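Local coordinates for protein pseudopodium-enriched atypical kinase 1 (Homo sapiens, PDB 6BHC) that is a pseudokinase with an unusual catalytic cleft and a kinase-fold dimer, and probably works as a signalling scaffold rather than as an active tyrosine kinase, at residues I286-E298 / L312-Q326. The protein carries 1 engineered substitution. Residues are numbered along the deposited sequence; the frame is centred on the assembly and turned at random.
Sequences IYEMLHLPNPFDE and LPRIPFRSPYSRGLQ
The Y287 ring is clamped between I315 and P295: I315 CG1 covers one face, offset toward the rim, in a CH-pi contact 4.1 Å from the ring centroid, while P295 CG sits over the centre of the opposite face, 3.4 Å above the plane. At the edge, in the ring plane, Y287 OH donates to P313 O (2.6 Å). The same hydroxyl accepts from Q326 NE2 at 3.1 Å, ring and amide planes being 59° apart. Q326 OE1 in turn takes the I315 N-H (2.7 Å), so this glutamine ties the 312-316 loop to its own helix while holding the tyrosine. A phenylalanine in place of Y287 would probably leave P313 O and Q326 NE2 without this partner and the amide freer to turn. With CG1 anti to the carbonyl carbon (chi1 -66°), the I315 CG2 methyl lies anti to the backbone N and meets L290 CD1 (3.6 Å), whereas L292 CD1 meets P316 CD tip to tip. A water links L290 O to R318 NH1. Both segments belong to the C-lobe of the kinase fold: a Schellman motif at H291 ends helix 277-289, whose I286 packs on L325, on L328 and A329 farther along helix 322-332, and on L184 of helix 173-194.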
loop_
_atom_site.group_PDB
_atom_site.type_symbol
_atom_site.label_atom_id
_atom_site.label_comp_id
_atom_site.label_asym_id
_atom_site.label_seq_id
_atom_site.Cartn_x
_atom_site.Cartn_y
_atom_site.Cartn_z
ATOM N N ILE A 286 -14.037 33.239 0.376
ATOM C CA ILE A 286 -12.590 33.239 0.569
ATOM C C ILE A 286 -12.180 34.349 1.524
ATOM O O ILE A 286 -11.361 34.143 2.427
ATOM C CB ILE A 286 -11.868 33.361 -0.785
ATOM C CG1 ILE A 286 -12.109 32.112 -1.632
ATOM C CG2 ILE A 286 -10.378 33.594 -0.575
ATOM C CD1 ILE A 286 -11.378 32.126 -2.954
ATOM N N TYR A 287 -12.746 35.543 1.344
ATOM C CA TYR A 287 -12.461 36.642 2.260
ATOM C C TYR A 287 -12.935 36.323 3.672
ATOM O O TYR A 287 -12.213 36.567 4.647
ATOM C CB TYR A 287 -13.118 37.925 1.753
ATOM C CG TYR A 287 -12.346 38.642 0.666
ATOM C CD1 TYR A 287 -12.405 38.218 -0.658
ATOM C CD2 TYR A 287 -11.568 39.753 0.964
ATOM C CE1 TYR A 287 -11.704 38.879 -1.652
ATOM C CE2 TYR A 287 -10.865 40.420 -0.022
ATOM C CZ TYR A 287 -10.935 39.980 -1.326
ATOM O OH TYR A 287 -10.233 40.647 -2.301
ATOM N N GLU A 288 -14.144 35.771 3.802
ATOM C CA GLU A 288 -14.708 35.521 5.126
ATOM C C GLU A 288 -13.946 34.424 5.861
ATOM O O GLU A 288 -13.699 34.538 7.068
ATOM C CB GLU A 288 -16.190 35.166 5.000
ATOM C CG GLU A 288 -17.043 36.315 4.478
ATOM C CD GLU A 288 -18.515 35.962 4.364
ATOM O OE1 GLU A 288 -18.830 34.798 4.039
ATOM O OE2 GLU A 288 -19.357 36.853 4.602
ATOM N N MET A 289 -13.561 33.359 5.156
ATOM C CA MET A 289 -12.767 32.305 5.777
ATOM C C MET A 289 -11.391 32.794 6.205
ATOM O O MET A 289 -10.788 32.202 7.107
ATOM C CB MET A 289 -12.628 31.118 4.825
ATOM C CG MET A 289 -13.939 30.403 4.554
ATOM S SD MET A 289 -13.736 28.921 3.552
ATOM C CE MET A 289 -12.793 27.885 4.668
ATOM N N LEU A 290 -10.881 33.857 5.584
ATOM C CA LEU A 290 -9.632 34.476 6.001
ATOM C C LEU A 290 -9.849 35.587 7.023
ATOM O O LEU A 290 -8.989 36.465 7.164
ATOM C CB LEU A 290 -8.878 35.011 4.783
ATOM C CG LEU A 290 -8.440 33.931 3.796
ATOM C CD1 LEU A 290 -7.749 34.551 2.594
ATOM C CD2 LEU A 290 -7.536 32.911 4.477
ATOM N N HIS A 291 -10.982 35.565 7.728
ATOM C CA HIS A 291 -11.299 36.532 8.779
ATOM C C HIS A 291 -11.327 37.961 8.250
ATOM O O HIS A 291 -10.970 38.909 8.953
ATOM C CB HIS A 291 -10.329 36.403 9.957
ATOM C CG HIS A 291 -10.382 35.067 10.627
ATOM N ND1 HIS A 291 -9.447 34.081 10.399
ATOM C CD2 HIS A 291 -11.274 34.542 11.502
ATOM C CE1 HIS A 291 -9.751 33.012 11.114
ATOM N NE2 HIS A 291 -10.857 33.266 11.792
ATOM N N LEU A 292 -11.760 38.124 7.009
ATOM C CA LEU A 292 -11.975 39.429 6.415
ATOM C C LEU A 292 -13.462 39.643 6.159
ATOM O O LEU A 292 -14.205 38.676 5.963
ATOM C CB LEU A 292 -11.206 39.571 5.096
ATOM C CG LEU A 292 -9.702 39.300 5.161
ATOM C CD1 LEU A 292 -9.097 39.315 3.766
ATOM C CD2 LEU A 292 -9.017 40.316 6.061
ATOM N N PRO A 293 -13.934 40.885 6.163
ATOM C CA PRO A 293 -15.350 41.125 5.872
ATOM C C PRO A 293 -15.671 40.842 4.413
ATOM O O PRO A 293 -14.788 40.722 3.561
ATOM C CB PRO A 293 -15.538 42.609 6.206
ATOM C CG PRO A 293 -14.180 43.201 6.053
ATOM C CD PRO A 293 -13.212 42.131 6.472
ATOM N N ASN A 294 -16.966 40.712 4.145
ATOM C CA ASN A 294 -17.473 40.646 2.786
ATOM C C ASN A 294 -16.976 41.862 2.005
ATOM O O ASN A 294 -17.239 43.002 2.417
ATOM C CB ASN A 294 -19.002 40.601 2.810
ATOM C CG ASN A 294 -19.624 40.507 1.422
ATOM O OD1 ASN A 294 -18.931 40.408 0.410
ATOM N ND2 ASN A 294 -20.951 40.527 1.375
ATOM N N PRO A 295 -16.245 41.667 0.904
ATOM C CA PRO A 295 -15.673 42.817 0.178
ATOM C C PRO A 295 -16.694 43.865 -0.219
ATOM O O PRO A 295 -16.349 45.050 -0.322
ATOM C CB PRO A 295 -15.037 42.163 -1.056
ATOM C CG PRO A 295 -14.758 40.768 -0.644
ATOM C CD PRO A 295 -15.840 40.380 0.315
ATOM N N PHE A 296 -17.941 43.465 -0.448
ATOM C CA PHE A 296 -19.004 44.389 -0.809
ATOM C C PHE A 296 -19.718 44.955 0.410
ATOM O O PHE A 296 -20.705 45.683 0.257
ATOM C CB PHE A 296 -19.986 43.694 -1.753
ATOM C CG PHE A 296 -19.318 43.072 -2.947
ATOM C CD1 PHE A 296 -19.080 43.818 -4.089
ATOM C CD2 PHE A 296 -18.899 41.751 -2.913
ATOM C CE1 PHE A 296 -18.454 43.254 -5.183
ATOM C CE2 PHE A 296 -18.270 41.181 -4.002
ATOM C CZ PHE A 296 -18.046 41.933 -5.139
ATOM N N ASP A 297 -19.241 44.629 1.611
ATOM C CA ASP A 297 -19.613 45.338 2.829
ATOM C C ASP A 297 -18.519 46.272 3.324
ATOM O O ASP A 297 -18.828 47.297 3.941
ATOM C CB ASP A 297 -19.962 44.349 3.946
ATOM C CG ASP A 297 -21.294 43.666 3.725
ATOM O OD1 ASP A 297 -22.225 44.320 3.212
ATOM O OD2 ASP A 297 -21.409 42.470 4.069
ATOM N N GLU A 298 -17.249 45.941 3.072
ATOM C CA GLU A 298 -16.160 46.841 3.438
ATOM C C GLU A 298 -16.067 48.014 2.470
ATOM O O GLU A 298 -15.800 49.150 2.882
ATOM C CB GLU A 298 -14.840 46.072 3.485
ATOM C CG GLU A 298 -13.616 46.928 3.769
ATOM C CD GLU A 298 -12.336 46.118 3.796
ATOM O OE1 GLU A 298 -12.405 44.895 3.550
ATOM O OE2 GLU A 298 -11.266 46.702 4.063
ATOM N N LEU A 312 -10.775 45.724 -5.438
ATOM C CA LEU A 312 -11.119 44.784 -4.384
ATOM C C LEU A 312 -10.193 44.959 -3.179
ATOM O O LEU A 312 -9.018 45.300 -3.331
ATOM C CB LEU A 312 -11.037 43.348 -4.897
ATOM C CG LEU A 312 -12.092 42.929 -5.923
ATOM C CD1 LEU A 312 -11.809 41.532 -6.445
ATOM C CD2 LEU A 312 -13.486 43.002 -5.316
ATOM N N PRO A 313 -10.706 44.737 -1.967
ATOM C CA PRO A 313 -9.848 44.831 -0.778
ATOM C C PRO A 313 -8.740 43.789 -0.815
ATOM O O PRO A 313 -8.936 42.662 -1.275
ATOM C CB PRO A 313 -10.819 44.583 0.382
ATOM C CG PRO A 313 -12.172 44.901 -0.174
ATOM C CD PRO A 313 -12.114 44.495 -1.615
ATOM N N ARG A 314 -7.567 44.178 -0.321
ATOM C CA ARG A 314 -6.385 43.331 -0.398
ATOM C C ARG A 314 -6.398 42.286 0.711
ATOM O O ARG A 314 -6.627 42.609 1.881
ATOM C CB ARG A 314 -5.117 44.179 -0.302
ATOM C CG ARG A 314 -5.040 45.305 -1.320
ATOM C CD ARG A 314 -4.800 44.778 -2.726
ATOM N NE ARG A 314 -4.911 45.837 -3.726
ATOM C CZ ARG A 314 -3.917 46.651 -4.070
ATOM N NH1 ARG A 314 -2.729 46.532 -3.493
ATOM N NH2 ARG A 314 -4.113 47.586 -4.989
ATOM N N ILE A 315 -6.149 41.038 0.342
ATOM C CA ILE A 315 -5.992 39.971 1.333
ATOM C C ILE A 315 -4.594 40.061 1.930
ATOM O O ILE A 315 -3.611 40.163 1.175
ATOM C CB ILE A 315 -6.233 38.607 0.694
ATOM C CG1 ILE A 315 -7.693 38.476 0.256
ATOM C CG2 ILE A 315 -5.854 37.493 1.659
ATOM C CD1 ILE A 315 -8.031 37.139 -0.362
ATOM N N PRO A 316 -4.454 40.043 3.256
ATOM C CA PRO A 316 -3.121 40.148 3.862
ATOM C C PRO A 316 -2.216 39.001 3.431
ATOM O O PRO A 316 -2.651 37.856 3.294
ATOM C CB PRO A 316 -3.410 40.105 5.367
ATOM C CG PRO A 316 -4.836 40.538 5.494
ATOM C CD PRO A 316 -5.524 40.019 4.269
ATOM N N PHE A 317 -0.942 39.326 3.218
ATOM C CA PHE A 317 0.057 38.371 2.736
ATOM C C PHE A 317 0.733 37.740 3.948
ATOM O O PHE A 317 1.714 38.258 4.483
ATOM C CB PHE A 317 1.049 39.074 1.819
ATOM C CG PHE A 317 2.170 38.202 1.338
ATOM C CD1 PHE A 317 1.908 37.003 0.699
ATOM C CD2 PHE A 317 3.488 38.597 1.500
ATOM C CE1 PHE A 317 2.941 36.204 0.248
ATOM C CE2 PHE A 317 4.525 37.804 1.047
ATOM C CZ PHE A 317 4.249 36.605 0.419
ATOM N N ARG A 318 0.201 36.597 4.388
ATOM C CA ARG A 318 0.621 35.986 5.642
ATOM C C ARG A 318 1.101 34.546 5.521
ATOM O O ARG A 318 1.700 34.041 6.475
ATOM C CB ARG A 318 -0.525 36.033 6.666
ATOM C CG ARG A 318 -1.070 37.429 6.910
ATOM C CD ARG A 318 -2.443 37.384 7.554
ATOM N NE ARG A 318 -2.398 36.861 8.914
ATOM C CZ ARG A 318 -3.462 36.757 9.704
ATOM N NH1 ARG A 318 -4.654 37.141 9.267
ATOM N NH2 ARG A 318 -3.334 36.271 10.928
ATOM N N SER A 319 0.871 33.876 4.398
ATOM C CA SER A 319 1.236 32.474 4.252
ATOM C C SER A 319 1.541 32.209 2.791
ATOM O O SER A 319 1.206 33.024 1.923
ATOM C CB SER A 319 0.110 31.555 4.746
ATOM O OG SER A 319 -0.930 31.464 3.790
ATOM N N PRO A 320 2.183 31.076 2.473
ATOM C CA PRO A 320 2.409 30.728 1.060
ATOM C C PRO A 320 1.135 30.549 0.252
ATOM O O PRO A 320 1.221 30.404 -0.975
ATOM C CB PRO A 320 3.192 29.410 1.140
ATOM C CG PRO A 320 3.845 29.444 2.472
ATOM C CD PRO A 320 2.886 30.153 3.382
ATOM N N TYR A 321 -0.033 30.545 0.887
ATOM C CA TYR A 321 -1.299 30.370 0.193
ATOM C C TYR A 321 -2.043 31.682 -0.018
ATOM O O TYR A 321 -3.068 31.691 -0.705
ATOM C CB TYR A 321 -2.188 29.390 0.968
ATOM C CG TYR A 321 -1.484 28.113 1.371
ATOM C CD1 TYR A 321 -1.410 27.033 0.500
ATOM C CD2 TYR A 321 -0.896 27.987 2.626
ATOM C CE1 TYR A 321 -0.766 25.864 0.866
ATOM C CE2 TYR A 321 -0.250 26.823 2.999
ATOM C CZ TYR A 321 -0.188 25.763 2.116
ATOM O OH TYR A 321 0.452 24.599 2.479
ATOM N N SER A 322 -1.539 32.788 0.534
ATOM C CA SER A 322 -2.296 34.036 0.531
ATOM C C SER A 322 -2.396 34.634 -0.868
ATOM O O SER A 322 -3.465 35.111 -1.265
ATOM C CB SER A 322 -1.660 35.029 1.503
ATOM O OG SER A 322 -1.618 34.492 2.815
ATOM N N ARG A 323 -1.299 34.621 -1.631
ATOM C CA ARG A 323 -1.329 35.213 -2.966
ATOM C C ARG A 323 -2.235 34.423 -3.903
ATOM O O ARG A 323 -2.975 35.012 -4.700
ATOM C CB ARG A 323 0.083 35.299 -3.544
ATOM C CG ARG A 323 1.076 36.006 -2.645
ATOM C CD ARG A 323 2.328 36.407 -3.405
ATOM N NE ARG A 323 2.135 37.654 -4.136
ATOM C CZ ARG A 323 2.329 38.860 -3.611
ATOM N NH1 ARG A 323 2.725 38.979 -2.350
ATOM N NH2 ARG A 323 2.129 39.944 -4.346
ATOM N N GLY A 324 -2.183 33.093 -3.828
ATOM C CA GLY A 324 -3.040 32.281 -4.675
ATOM C C GLY A 324 -4.510 32.432 -4.335
ATOM O O GLY A 324 -5.359 32.492 -5.229
ATOM N N LEU A 325 -4.834 32.497 -3.041
ATOM C CA LEU A 325 -6.218 32.718 -2.639
ATOM C C LEU A 325 -6.703 34.104 -3.044
ATOM O O LEU A 325 -7.880 34.275 -3.379
ATOM C CB LEU A 325 -6.365 32.518 -1.130
ATOM C CG LEU A 325 -6.199 31.085 -0.617
ATOM C CD1 LEU A 325 -6.162 31.063 0.904
ATOM C CD2 LEU A 325 -7.314 30.191 -1.142
ATOM N N GLN A 326 -5.814 35.100 -3.021
ATOM C CA GLN A 326 -6.182 36.429 -3.497
ATOM C C GLN A 326 -6.489 36.407 -4.988
ATOM O O GLN A 326 -7.504 36.958 -5.433
ATOM C CB GLN A 326 -5.059 37.423 -3.196
ATOM C CG GLN A 326 -5.270 38.801 -3.804
ATOM C CD GLN A 326 -6.268 39.639 -3.031
ATOM O OE1 GLN A 326 -5.887 40.502 -2.240
ATOM N NE2 GLN A 326 -7.555 39.396 -3.261
HETATM O O HOH W 1 -6.305 37.427 6.525
#